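Local coordinates for glycerate dehydrogenase/glyoxylate reductase (Thermus thermophilus, PDB 2CUK), which probably reduces hydroxypyruvate and glyoxylate with a nicotinamide cofactor, as a member of the D-isomer specific 2-hydroxyacid dehydrogenase family, at residues A[98-103]-A[156-161]; A[104-109]-A[224-229]; A[147-152]-A[198-203]; A[230-235]-A[254-259]; A[250-255]-A[272-277]. All blocks are in the same frame, centred on the assembly; numbering follows the deposited sequence.

Interaction 1. Residues A[98-103]-A[156-161]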
# COMPACT_ATOMS: atom_id res chain seq x y z
N LEU A 98 4.65 9.19 -16.03
CA LEU A 98 4.35 9.02 -14.61
C LEU A 98 2.98 8.44 -14.28
O LEU A 98 2.56 8.45 -13.11
CB LEU A 98 4.53 10.35 -13.87
CG LEU A 98 3.79 11.58 -14.42
CD1 LEU A 98 2.30 11.41 -14.28
CD2 LEU A 98 4.25 12.82 -13.67
N THR A 99 2.28 7.92 -15.28
CA THR A 99 0.94 7.37 -15.09
C THR A 99 0.88 6.20 -14.10
O THR A 99 0.19 6.28 -13.08
CB THR A 99 0.34 6.91 -16.43
OG1 THR A 99 0.34 8.01 -17.35
CG2 THR A 99 -1.09 6.42 -16.23
N GLU A 100 1.60 5.12 -14.40
CA GLU A 100 1.62 3.93 -13.56
C GLU A 100 2.09 4.20 -12.14
O GLU A 100 1.54 3.66 -11.18
CB GLU A 100 2.52 2.87 -14.19
CG GLU A 100 2.04 2.39 -15.55
CD GLU A 100 0.66 1.77 -15.47
OE1 GLU A 100 0.47 0.86 -14.64
OE2 GLU A 100 -0.23 2.19 -16.24
N ALA A 101 3.12 5.03 -12.01
CA ALA A 101 3.68 5.37 -10.70
C ALA A 101 2.65 6.10 -9.84
O ALA A 101 2.50 5.81 -8.65
CB ALA A 101 4.93 6.23 -10.88
N THR A 102 1.96 7.06 -10.44
CA THR A 102 0.95 7.83 -9.72
C THR A 102 -0.22 6.94 -9.34
O THR A 102 -0.80 7.08 -8.26
CB THR A 102 0.44 8.99 -10.59
OG1 THR A 102 1.55 9.75 -11.06
CG2 THR A 102 -0.51 9.90 -9.79
N ALA A 103 -0.57 6.02 -10.24
CA ALA A 103 -1.67 5.09 -9.99
C ALA A 103 -1.28 4.18 -8.84
O ALA A 103 -2.11 3.83 -8.00
CB ALA A 103 -1.96 4.26 -11.24
N GLY A 156 -6.53 7.87 -14.02
CA GLY A 156 -7.79 7.35 -13.52
C GLY A 156 -8.07 5.95 -14.04
O GLY A 156 -8.57 5.09 -13.31
N GLN A 157 -7.77 5.72 -15.31
CA GLN A 157 -8.00 4.42 -15.91
C GLN A 157 -7.04 3.38 -15.34
O GLN A 157 -7.41 2.22 -15.17
CB GLN A 157 -7.84 4.51 -17.43
CG GLN A 157 -8.94 5.32 -18.10
CD GLN A 157 -8.74 5.47 -19.60
OE1 GLN A 157 -8.61 4.47 -20.32
NE2 GLN A 157 -8.72 6.71 -20.07
N ALA A 158 -5.81 3.79 -15.05
CA ALA A 158 -4.83 2.88 -14.48
C ALA A 158 -5.27 2.52 -13.06
O ALA A 158 -5.10 1.39 -12.62
CB ALA A 158 -3.45 3.54 -14.44
N VAL A 159 -5.84 3.48 -12.35
CA VAL A 159 -6.30 3.22 -10.99
C VAL A 159 -7.47 2.23 -11.01
O VAL A 159 -7.51 1.28 -10.23
CB VAL A 159 -6.73 4.54 -10.28
CG1 VAL A 159 -7.41 4.22 -8.96
CG2 VAL A 159 -5.50 5.42 -10.03
N ALA A 160 -8.40 2.45 -11.93
CA ALA A 160 -9.56 1.57 -12.07
C ALA A 160 -9.15 0.13 -12.33
O ALA A 160 -9.74 -0.80 -11.79
CB ALA A 160 -10.46 2.07 -13.20
N LYS A 161 -8.13 -0.07 -13.18
CA LYS A 161 -7.67 -1.41 -13.49
C LYS A 161 -7.18 -2.11 -12.23
O LYS A 161 -7.49 -3.28 -11.99
CB LYS A 161 -6.55 -1.37 -14.53
CG LYS A 161 -7.03 -1.14 -15.97
CD LYS A 161 -7.40 -2.45 -16.68
CE LYS A 161 -8.64 -3.10 -16.09
NZ LYS A 161 -8.90 -4.47 -16.65
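Thr99 meets the second helix with its methyl group, CG2, which lies 4.1 Å from Ala158 CB; its hydroxyl turns back to the chain just before the helix, bonded to Gly96 O. One residue on, Glu100 starts out away from residues 156-161 but is bent at chi2 (-60°), which curls the carboxylate back until OE2 stands 3.9 Å from Ala158 CB. The other oxygen, OE1, forms a salt bridge with Arg162 further along the second helix, so the carboxylate skirts the methyl while its charge is paired beyond it. Thr102 stays on its own helix: its OG1 lies 2.6 Å from Leu98 O, and that carbonyl also takes the backbone N of Thr102 from the other face of its plane. The contact centres on Ala103. Its CB abuts Ala158 CB at 3.6 Å, methyl against methyl, and Val159 CG2 comes in beside it, 3.8 Å from Ala103 CA. With alanines at the point of contact the helix axes of the two segments approach to 8.7 Å, crossing at -54°. Val159 CG2 also touches His200, just past the end of strand 196-199. Helix 154-165 follows strand 146-150, and Gly156 fits the last glycine of a GxGxxG sequence, an arrangement consistent with the first strand-turn-helix unit of a Rossmann dinucleotide-binding domain.

Interaction 2. Residues A[104-109]-A[224-229]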
# COMPACT_ATOMS: atom_id res chain seq x y z
N ASP A 104 -0.01 3.78 -8.81
CA ASP A 104 0.46 2.85 -7.79
C ASP A 104 0.29 3.45 -6.39
O ASP A 104 -0.16 2.81 -5.45
CB ASP A 104 1.93 2.55 -8.05
CG ASP A 104 2.06 1.51 -9.15
OD1 ASP A 104 1.03 0.94 -9.51
OD2 ASP A 104 3.17 1.29 -9.63
N LEU A 105 0.72 4.72 -6.27
CA LEU A 105 0.66 5.38 -4.97
C LEU A 105 -0.78 5.71 -4.57
O LEU A 105 -1.13 5.78 -3.40
CB LEU A 105 1.50 6.65 -5.03
CG LEU A 105 1.54 7.36 -3.67
CD1 LEU A 105 2.83 7.08 -2.90
CD2 LEU A 105 1.44 8.89 -3.80
N THR A 106 -1.61 5.99 -5.60
CA THR A 106 -3.02 6.17 -5.30
C THR A 106 -3.56 4.93 -4.59
O THR A 106 -4.21 5.02 -3.55
CB THR A 106 -3.79 6.40 -6.61
OG1 THR A 106 -3.29 7.57 -7.25
CG2 THR A 106 -5.28 6.59 -6.31
N LEU A 107 -3.25 3.77 -5.15
CA LEU A 107 -3.67 2.51 -4.55
C LEU A 107 -3.01 2.31 -3.19
O LEU A 107 -3.64 1.82 -2.26
CB LEU A 107 -3.32 1.34 -5.47
CG LEU A 107 -4.47 0.85 -6.37
CD1 LEU A 107 -5.56 0.25 -5.49
CD2 LEU A 107 -5.02 2.00 -7.20
N ALA A 108 -1.74 2.69 -3.07
CA ALA A 108 -1.03 2.54 -1.81
C ALA A 108 -1.73 3.34 -0.70
O ALA A 108 -1.83 2.88 0.44
CB ALA A 108 0.41 3.02 -1.96
N LEU A 109 -2.23 4.52 -1.05
CA LEU A 109 -2.93 5.38 -0.09
C LEU A 109 -4.29 4.81 0.27
O LEU A 109 -4.72 4.88 1.42
CB LEU A 109 -3.08 6.80 -0.66
CG LEU A 109 -1.82 7.67 -0.70
CD1 LEU A 109 -2.11 8.99 -1.41
CD2 LEU A 109 -1.34 7.93 0.73
N ILE A 224 -14.15 7.05 2.03
CA ILE A 224 -12.74 7.44 2.00
C ILE A 224 -12.49 8.38 0.82
O ILE A 224 -12.99 8.15 -0.28
CB ILE A 224 -11.81 6.23 1.82
CG1 ILE A 224 -11.89 5.30 3.03
CG2 ILE A 224 -10.37 6.71 1.61
CD1 ILE A 224 -11.11 4.00 2.86
N LEU A 225 -11.73 9.44 1.05
CA LEU A 225 -11.38 10.39 0.00
C LEU A 225 -9.90 10.27 -0.34
O LEU A 225 -9.05 10.25 0.56
CB LEU A 225 -11.66 11.83 0.44
CG LEU A 225 -11.15 12.90 -0.53
CD1 LEU A 225 -11.99 12.88 -1.81
CD2 LEU A 225 -11.23 14.27 0.12
N LEU A 226 -9.59 10.19 -1.63
CA LEU A 226 -8.21 10.09 -2.08
C LEU A 226 -7.91 11.23 -3.06
O LEU A 226 -8.72 11.55 -3.93
CB LEU A 226 -7.98 8.75 -2.79
CG LEU A 226 -8.24 7.45 -2.02
CD1 LEU A 226 -8.02 6.27 -2.95
CD2 LEU A 226 -7.31 7.37 -0.81
N ASN A 227 -6.74 11.85 -2.91
CA ASN A 227 -6.35 12.92 -3.82
C ASN A 227 -4.86 12.91 -4.10
O ASN A 227 -4.05 13.27 -3.25
CB ASN A 227 -6.76 14.30 -3.28
CG ASN A 227 -6.45 15.42 -4.27
OD1 ASN A 227 -6.34 15.19 -5.47
ND2 ASN A 227 -6.34 16.64 -3.76
N THR A 228 -4.49 12.48 -5.30
CA THR A 228 -3.10 12.45 -5.71
C THR A 228 -2.92 13.36 -6.93
O THR A 228 -1.88 13.35 -7.58
CB THR A 228 -2.64 11.02 -6.09
OG1 THR A 228 -3.47 10.51 -7.15
CG2 THR A 228 -2.74 10.09 -4.88
N ALA A 229 -3.95 14.17 -7.20
CA ALA A 229 -3.94 15.10 -8.34
C ALA A 229 -3.42 16.50 -8.00
O ALA A 229 -2.23 16.77 -8.12
CB ALA A 229 -5.34 15.19 -8.93
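Thr106 and Thr228 meet hydroxyl to hydroxyl, their side chains crossing at about a right angle where helix 99-114 packs on the parallel sheet of the Rossmann-type domain. The OG1 atoms of Thr106 and Thr228 are 2.9 Å apart, a hydrogen-bonding distance between two buried groups. Thr106 OG1 is also bonded to Thr102 O one turn back in the helix, which ties the pair to the helix backbone. On Thr228 the hydroxyl sits between the backbone N and the carbonyl carbon (chi1 58°), and this turns OG1 to Thr106 while CG2 is left to face the leucines. Leu109 runs past Thr228 in the opposite direction, its CD1 3.7 Å from Thr228 CG2. Replacing Thr228 by an alanine would remove both branches, and would probably leave the Thr106 hydroxyl without its mate on the sheet side and open a gap beside Leu109 CD1. Two residues earlier Leu226 spreads its methyls against the helix: CD1 lies 4.1 Å from Thr106 O, and CD2 reaches Leu109, 4.3 Å from its CB. Ser198 on the neighbouring strand touches both Thr106 and Leu226, while on another side the helix meets the second subunit, where Asp104 OD2 bonds to Gln143 of that chain. Just past the strand, the chain is bent by an Asx turn in which Asn227 OD1 accepts from Ala229 N at 3.1 Å, the N-H approaching from above the carbonyl plane of the side chain.

Interaction 3. Residues A[147-152]-A[198-203]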
# COMPACT_ATOMS: atom_id res chain seq x y z
N LEU A 147 -15.58 2.14 -6.05
CA LEU A 147 -14.60 3.20 -6.20
C LEU A 147 -15.14 4.17 -7.23
O LEU A 147 -15.48 3.77 -8.35
CB LEU A 147 -13.26 2.64 -6.69
CG LEU A 147 -12.22 3.69 -7.10
CD1 LEU A 147 -11.79 4.49 -5.89
CD2 LEU A 147 -11.01 2.98 -7.73
N GLY A 148 -15.25 5.43 -6.85
CA GLY A 148 -15.74 6.45 -7.75
C GLY A 148 -14.60 7.37 -8.12
O GLY A 148 -14.01 8.01 -7.26
N LEU A 149 -14.28 7.42 -9.40
CA LEU A 149 -13.20 8.26 -9.89
C LEU A 149 -13.76 9.55 -10.49
O LEU A 149 -14.69 9.51 -11.28
CB LEU A 149 -12.41 7.50 -10.96
CG LEU A 149 -11.85 6.15 -10.51
CD1 LEU A 149 -11.52 5.29 -11.71
CD2 LEU A 149 -10.63 6.37 -9.64
N VAL A 150 -13.18 10.68 -10.09
CA VAL A 150 -13.59 11.98 -10.62
C VAL A 150 -12.49 12.37 -11.59
O VAL A 150 -11.44 12.87 -11.18
CB VAL A 150 -13.70 13.04 -9.51
CG1 VAL A 150 -14.09 14.38 -10.11
CG2 VAL A 150 -14.72 12.62 -8.48
N GLY A 151 -12.74 12.12 -12.87
CA GLY A 151 -11.76 12.40 -13.90
C GLY A 151 -11.26 11.03 -14.34
O GLY A 151 -10.84 10.23 -13.50
N MET A 152 -11.33 10.74 -15.64
CA MET A 152 -10.90 9.43 -16.13
C MET A 152 -9.84 9.45 -17.22
O MET A 152 -10.00 8.80 -18.25
CB MET A 152 -12.10 8.62 -16.64
CG MET A 152 -12.73 7.75 -15.58
SD MET A 152 -11.57 6.56 -14.86
CE MET A 152 -12.28 5.02 -15.37
N SER A 198 -11.86 9.01 -5.54
CA SER A 198 -10.49 9.36 -5.87
C SER A 198 -10.49 10.44 -6.95
O SER A 198 -11.19 10.33 -7.96
CB SER A 198 -9.73 8.12 -6.37
OG SER A 198 -8.34 8.39 -6.48
N LEU A 199 -9.72 11.50 -6.72
CA LEU A 199 -9.66 12.62 -7.65
C LEU A 199 -8.53 12.48 -8.66
O LEU A 199 -7.38 12.19 -8.31
CB LEU A 199 -9.51 13.93 -6.87
CG LEU A 199 -10.55 14.09 -5.76
CD1 LEU A 199 -10.34 15.42 -5.04
CD2 LEU A 199 -11.97 14.01 -6.35
N HIS A 200 -8.86 12.69 -9.93
CA HIS A 200 -7.90 12.59 -11.02
C HIS A 200 -8.28 13.54 -12.14
O HIS A 200 -8.25 13.17 -13.32
CB HIS A 200 -7.87 11.16 -11.56
CG HIS A 200 -7.54 10.13 -10.53
ND1 HIS A 200 -6.28 9.99 -9.99
CD2 HIS A 200 -8.32 9.21 -9.90
CE1 HIS A 200 -6.29 9.04 -9.08
NE2 HIS A 200 -7.52 8.55 -9.00
N THR A 201 -8.64 14.76 -11.78
CA THR A 201 -9.03 15.76 -12.76
C THR A 201 -8.14 16.98 -12.63
O THR A 201 -7.74 17.36 -11.52
CB THR A 201 -10.51 16.18 -12.58
OG1 THR A 201 -10.91 17.03 -13.66
CG2 THR A 201 -10.70 16.92 -11.26
N PRO A 202 -7.79 17.62 -13.76
CA PRO A 202 -6.94 18.81 -13.71
C PRO A 202 -7.57 19.96 -12.94
O PRO A 202 -8.79 20.05 -12.82
CB PRO A 202 -6.73 19.14 -15.19
CG PRO A 202 -7.97 18.61 -15.84
CD PRO A 202 -8.17 17.29 -15.14
N LEU A 203 -6.74 20.83 -12.39
CA LEU A 203 -7.22 21.97 -11.64
C LEU A 203 -7.54 23.12 -12.59
O LEU A 203 -6.70 23.52 -13.40
CB LEU A 203 -6.17 22.42 -10.63
CG LEU A 203 -6.47 23.71 -9.86
CD1 LEU A 203 -7.76 23.55 -9.06
CD2 LEU A 203 -5.31 24.03 -8.94
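Leu149 and Val150 of strand 146-150 pair in parallel with Ser198 and Leu199 of strand 196-199, within the Rossmann-type sheet and just before the glycine-rich turn that such domains use to approach a dinucleotide. Three backbone bonds carry the pairing. Gly148 O receives Ser198 N at 2.9 Å, Ser198 O receives Val150 N at 2.9 Å, and Val150 O receives His200 N at 2.9 Å, extending the ladder one step beyond the strand. On one face of the sheet Val150 and Leu199 lie side by side and point the same way, with Leu199 CD2 3.7 Å from Val150 CB. The other face carries Leu149, whose CD2 reaches the edge of the His200 imidazole, 3.7 Å from CD2 of that ring, and also touches Ser198 CB. The ring is turned back along its own chain, and its NE2 makes a weak bond to Ser198 OG at 2.7 Å. Gly151 then swings into a backbone conformation with positive phi (108°). A side chain at this position would collide with His200 O and with the carbonyl of Val150, and for want of one the turn passes close beside residues 200 and 201. Gly151 O is buried here with no partner in the model. The chemistry is therefore unequal along the contact: backbone bonds fix the strand register, with apolar pairing on the Val150 face and a leucine against an imidazole on the other, but beyond Val150 close fit at a glycine takes over from hydrogen bonding.

Interaction 4. Residues A[230-235]-A[254-259]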
# COMPACT_ATOMS: atom_id res chain seq x y z
N ARG A 230 -4.32 17.39 -7.58
CA ARG A 230 -3.93 18.76 -7.23
C ARG A 230 -4.53 19.14 -5.88
O ARG A 230 -5.73 18.96 -5.66
CB ARG A 230 -4.40 19.76 -8.30
CG ARG A 230 -3.79 19.55 -9.68
CD ARG A 230 -2.28 19.74 -9.67
NE ARG A 230 -1.88 21.09 -9.29
CZ ARG A 230 -1.95 22.15 -10.09
NH1 ARG A 230 -2.42 22.01 -11.33
NH2 ARG A 230 -1.56 23.34 -9.67
N GLY A 231 -3.71 19.66 -4.99
CA GLY A 231 -4.18 20.04 -3.67
C GLY A 231 -5.41 20.93 -3.63
O GLY A 231 -6.32 20.70 -2.83
N ALA A 232 -5.44 21.94 -4.50
CA ALA A 232 -6.55 22.90 -4.54
C ALA A 232 -7.91 22.34 -4.93
O ALA A 232 -8.91 23.07 -4.90
CB ALA A 232 -6.18 24.07 -5.47
N LEU A 233 -7.97 21.07 -5.31
CA LEU A 233 -9.25 20.46 -5.68
C LEU A 233 -10.09 20.21 -4.43
O LEU A 233 -11.30 19.96 -4.51
CB LEU A 233 -9.02 19.12 -6.39
CG LEU A 233 -8.30 19.11 -7.74
CD1 LEU A 233 -8.08 17.67 -8.19
CD2 LEU A 233 -9.12 19.87 -8.77
N VAL A 234 -9.44 20.27 -3.27
CA VAL A 234 -10.09 20.02 -1.99
C VAL A 234 -10.01 21.19 -1.03
O VAL A 234 -8.97 21.84 -0.92
CB VAL A 234 -9.43 18.81 -1.27
CG1 VAL A 234 -10.12 18.55 0.06
CG2 VAL A 234 -9.49 17.57 -2.16
N ASP A 235 -11.11 21.46 -0.33
CA ASP A 235 -11.14 22.52 0.68
C ASP A 235 -10.56 21.86 1.92
O ASP A 235 -11.27 21.16 2.64
CB ASP A 235 -12.58 22.96 0.98
CG ASP A 235 -12.65 24.04 2.05
OD1 ASP A 235 -11.85 24.00 3.00
OD2 ASP A 235 -13.52 24.93 1.94
N VAL A 254 -1.28 15.29 -2.22
CA VAL A 254 -1.23 16.71 -2.57
C VAL A 254 -2.13 17.46 -1.59
O VAL A 254 -3.16 16.94 -1.17
CB VAL A 254 -1.72 16.95 -4.02
CG1 VAL A 254 -0.83 16.21 -5.00
CG2 VAL A 254 -3.18 16.52 -4.17
N THR A 255 -1.72 18.66 -1.21
CA THR A 255 -2.49 19.45 -0.26
C THR A 255 -2.59 20.93 -0.62
O THR A 255 -2.01 21.39 -1.61
CB THR A 255 -1.88 19.35 1.16
OG1 THR A 255 -0.58 19.95 1.15
CG2 THR A 255 -1.74 17.89 1.58
N ASP A 256 -3.34 21.67 0.19
CA ASP A 256 -3.53 23.10 0.02
C ASP A 256 -3.65 23.72 1.41
O ASP A 256 -4.63 23.48 2.12
CB ASP A 256 -4.80 23.38 -0.79
CG ASP A 256 -4.96 24.86 -1.13
OD1 ASP A 256 -4.70 25.70 -0.25
OD2 ASP A 256 -5.36 25.17 -2.27
N PRO A 257 -2.65 24.51 1.83
CA PRO A 257 -1.45 24.85 1.06
C PRO A 257 -0.47 23.68 0.97
O PRO A 257 -0.64 22.67 1.65
CB PRO A 257 -0.87 26.02 1.84
CG PRO A 257 -1.16 25.61 3.25
CD PRO A 257 -2.60 25.12 3.16
N GLU A 258 0.54 23.83 0.12
CA GLU A 258 1.53 22.78 -0.06
C GLU A 258 2.93 23.39 -0.15
O GLU A 258 3.16 24.31 -0.93
CB GLU A 258 1.21 22.00 -1.34
CG GLU A 258 2.07 20.76 -1.55
CD GLU A 258 1.71 20.03 -2.83
OE1 GLU A 258 0.57 19.54 -2.94
OE2 GLU A 258 2.58 19.96 -3.73
N PRO A 259 3.87 22.88 0.66
CA PRO A 259 3.69 21.80 1.64
C PRO A 259 2.69 22.16 2.74
O PRO A 259 2.39 23.34 2.97
CB PRO A 259 5.10 21.62 2.21
CG PRO A 259 5.99 22.06 1.08
CD PRO A 259 5.28 23.29 0.57
O HOH W 1 -0.98 20.10 -5.32
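Gly231 lies against Val254 and Thr255 where two loops leave the C-terminal ends of strands 224-227 and 249-252 in the Rossmann-type sheet. No direct hydrogen bond joins the loops, and their closeness rests on the glycine. Its CA points a C-H at Thr255 O, 3.3 Å away and nearly straight, with an angle of 166° at the hydrogen; a side chain here would run into that same carbonyl. Val254 closes in next to it. With CG1 anti to the carbonyl carbon (chi1 -61°), its CG2 presses on the peptide linking Arg230 to Gly231, 3.3 Å from Gly231 N. Asp256 contributes both ends of its side chain: CB lies 3.7 Å from Gly231 O, while OD2 extends alongside the short 3-10 segment to within 3.4 Å of Ala232 CA. The backbone of Asp256 is held as well, its O accepting from Thr236 OG1 at the start of helix 236-243, which follows the first loop, and a cis peptide bond follows at Pro257. Further along this loop Thr255, Glu258 and Pro259 pack on Trp129 of the second subunit. One water bridges the two loops, accepting from Gly231 N at 2.8 Å and donating to Glu258 OE1 at 2.9 Å. The same Glu258 oxygen takes Thr255 N at 3.0 Å on its anti lone pair, so that OE1 is gripped by a water and a backbone N-H together.

Interaction 5. Residues A[250-255]-A[272-277]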
# COMPACT_ATOMS: atom_id res chain seq x y z
N ALA A 250 -8.96 9.72 4.89
CA ALA A 250 -8.49 10.33 3.65
C ALA A 250 -7.00 10.09 3.42
O ALA A 250 -6.21 10.09 4.37
CB ALA A 250 -8.76 11.84 3.66
N GLY A 251 -6.65 9.87 2.15
CA GLY A 251 -5.27 9.64 1.77
C GLY A 251 -4.90 10.74 0.78
O GLY A 251 -5.45 10.80 -0.32
N LEU A 252 -3.97 11.60 1.17
CA LEU A 252 -3.58 12.71 0.31
C LEU A 252 -2.10 12.76 -0.03
O LEU A 252 -1.25 12.64 0.85
CB LEU A 252 -3.94 14.03 0.99
CG LEU A 252 -5.31 14.18 1.63
CD1 LEU A 252 -5.36 15.51 2.37
CD2 LEU A 252 -6.41 14.09 0.58
N ASP A 253 -1.79 12.96 -1.30
CA ASP A 253 -0.41 13.08 -1.74
C ASP A 253 -0.18 14.54 -2.13
O ASP A 253 0.95 14.98 -2.35
CB ASP A 253 -0.12 12.18 -2.93
CG ASP A 253 1.34 12.22 -3.34
OD1 ASP A 253 2.19 11.96 -2.47
OD2 ASP A 253 1.64 12.52 -4.52
N VAL A 254 -1.28 15.29 -2.22
CA VAL A 254 -1.23 16.71 -2.57
C VAL A 254 -2.13 17.46 -1.59
O VAL A 254 -3.16 16.94 -1.17
CB VAL A 254 -1.72 16.95 -4.02
CG1 VAL A 254 -0.83 16.21 -5.00
CG2 VAL A 254 -3.18 16.52 -4.17
N THR A 255 -1.72 18.66 -1.21
CA THR A 255 -2.49 19.45 -0.26
C THR A 255 -2.59 20.93 -0.62
O THR A 255 -2.01 21.39 -1.61
CB THR A 255 -1.88 19.35 1.16
OG1 THR A 255 -0.58 19.95 1.15
CG2 THR A 255 -1.74 17.89 1.58
N ALA A 272 -6.08 10.07 8.67
CA ALA A 272 -5.60 10.85 7.53
C ALA A 272 -4.16 10.44 7.25
O ALA A 272 -3.33 10.40 8.15
CB ALA A 272 -5.66 12.35 7.83
N VAL A 273 -3.87 10.10 5.99
CA VAL A 273 -2.52 9.71 5.60
C VAL A 273 -2.06 10.73 4.57
O VAL A 273 -2.60 10.82 3.47
CB VAL A 273 -2.49 8.28 5.00
CG1 VAL A 273 -1.11 7.97 4.42
CG2 VAL A 273 -2.82 7.26 6.09
N ILE A 274 -1.07 11.53 4.95
CA ILE A 274 -0.54 12.56 4.06
C ILE A 274 0.89 12.24 3.61
O ILE A 274 1.79 12.07 4.44
CB ILE A 274 -0.53 13.96 4.76
CG1 ILE A 274 -1.96 14.48 4.97
CG2 ILE A 274 0.21 14.97 3.90
CD1 ILE A 274 -2.91 13.45 5.59
N THR A 275 1.09 12.15 2.30
CA THR A 275 2.43 11.89 1.78
C THR A 275 2.86 13.19 1.10
O THR A 275 2.03 13.91 0.55
CB THR A 275 2.45 10.69 0.81
OG1 THR A 275 1.41 10.81 -0.16
CG2 THR A 275 2.27 9.39 1.58
N PRO A 276 4.16 13.50 1.12
CA PRO A 276 4.69 14.72 0.53
C PRO A 276 4.82 14.81 -1.00
O PRO A 276 5.91 15.03 -1.52
CB PRO A 276 6.03 14.88 1.23
CG PRO A 276 6.49 13.45 1.34
CD PRO A 276 5.23 12.71 1.75
N HIS A 277 3.70 14.67 -1.70
CA HIS A 277 3.68 14.77 -3.16
C HIS A 277 4.74 13.89 -3.82
O HIS A 277 5.59 14.37 -4.58
CB HIS A 277 3.90 16.23 -3.57
CG HIS A 277 3.37 16.57 -4.93
ND1 HIS A 277 3.49 17.82 -5.49
CD2 HIS A 277 2.74 15.80 -5.85
CE1 HIS A 277 2.97 17.81 -6.70
NE2 HIS A 277 2.51 16.60 -6.95
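Asp253 OD1 is gripped twice: by Thr275 OG1, which donates from 2.7 Å onto its anti lone pair, and by the backbone N of Ile278. The other oxygen, OD2, takes Gly279 N, so the carboxylate gathers the chain that follows strand 272-274. With CG anti to the backbone N (chi1 -176°) the acid reaches across to this neighbour and meets the Thr275 side chain at about a right angle. An alanine in place of Asp253 would probably leave the Thr275 hydroxyl and the N-H groups of Ile278 and Gly279 without their acceptor, and the turn freer to shift. Before this point the contact is a parallel beta ladder at the outer strand of the Rossmann-type sheet. Val273 N bonds to Ala250 O, Leu252 N to Val273 O and Thr275 N to Leu252 O, each at 2.8 Å. Leu252 and Ile274 share a face of the sheet, with CD1 of the former 4.4 Å from CG1 of the latter. Beyond the strand, the chain makes an inverse gamma turn centred on Pro276, closed by His277 N on Thr275 O at 2.9 Å. The His277 ring rests under Val254 CG1, a CH-pi contact 4.0 Å from the centroid, while Asp253 OD2 lies in plane at its edge, 3.7 Å from CD2. Trp132 of the second subunit meets this ring too. Regular backbone bonding thus gives way, as the strands end, to a side-chain carboxylate that bonds the chain on both sides of Pro276.

Interactions 2, 3 and 5 follow the six-stranded sheet: 3 and 5 are parallel strand pairs ruled by backbone bonds, while 2 brings a helix onto the strand between them through side chains. Interactions 1 and 2 share helix 99-114, and Val159 of the first packs on Thr106 and Leu107 of the second. These four contacts are buried. Interaction 4 is only partly so; it joins loops at the strand ends, uses a glycine and a water in place of a ladder, and shares Val254 and Thr255 with interaction 5. All but interaction 3 also touch the second subunit. Interactions 1 and 4 lie farthest apart, with centres about 20 Å from each other.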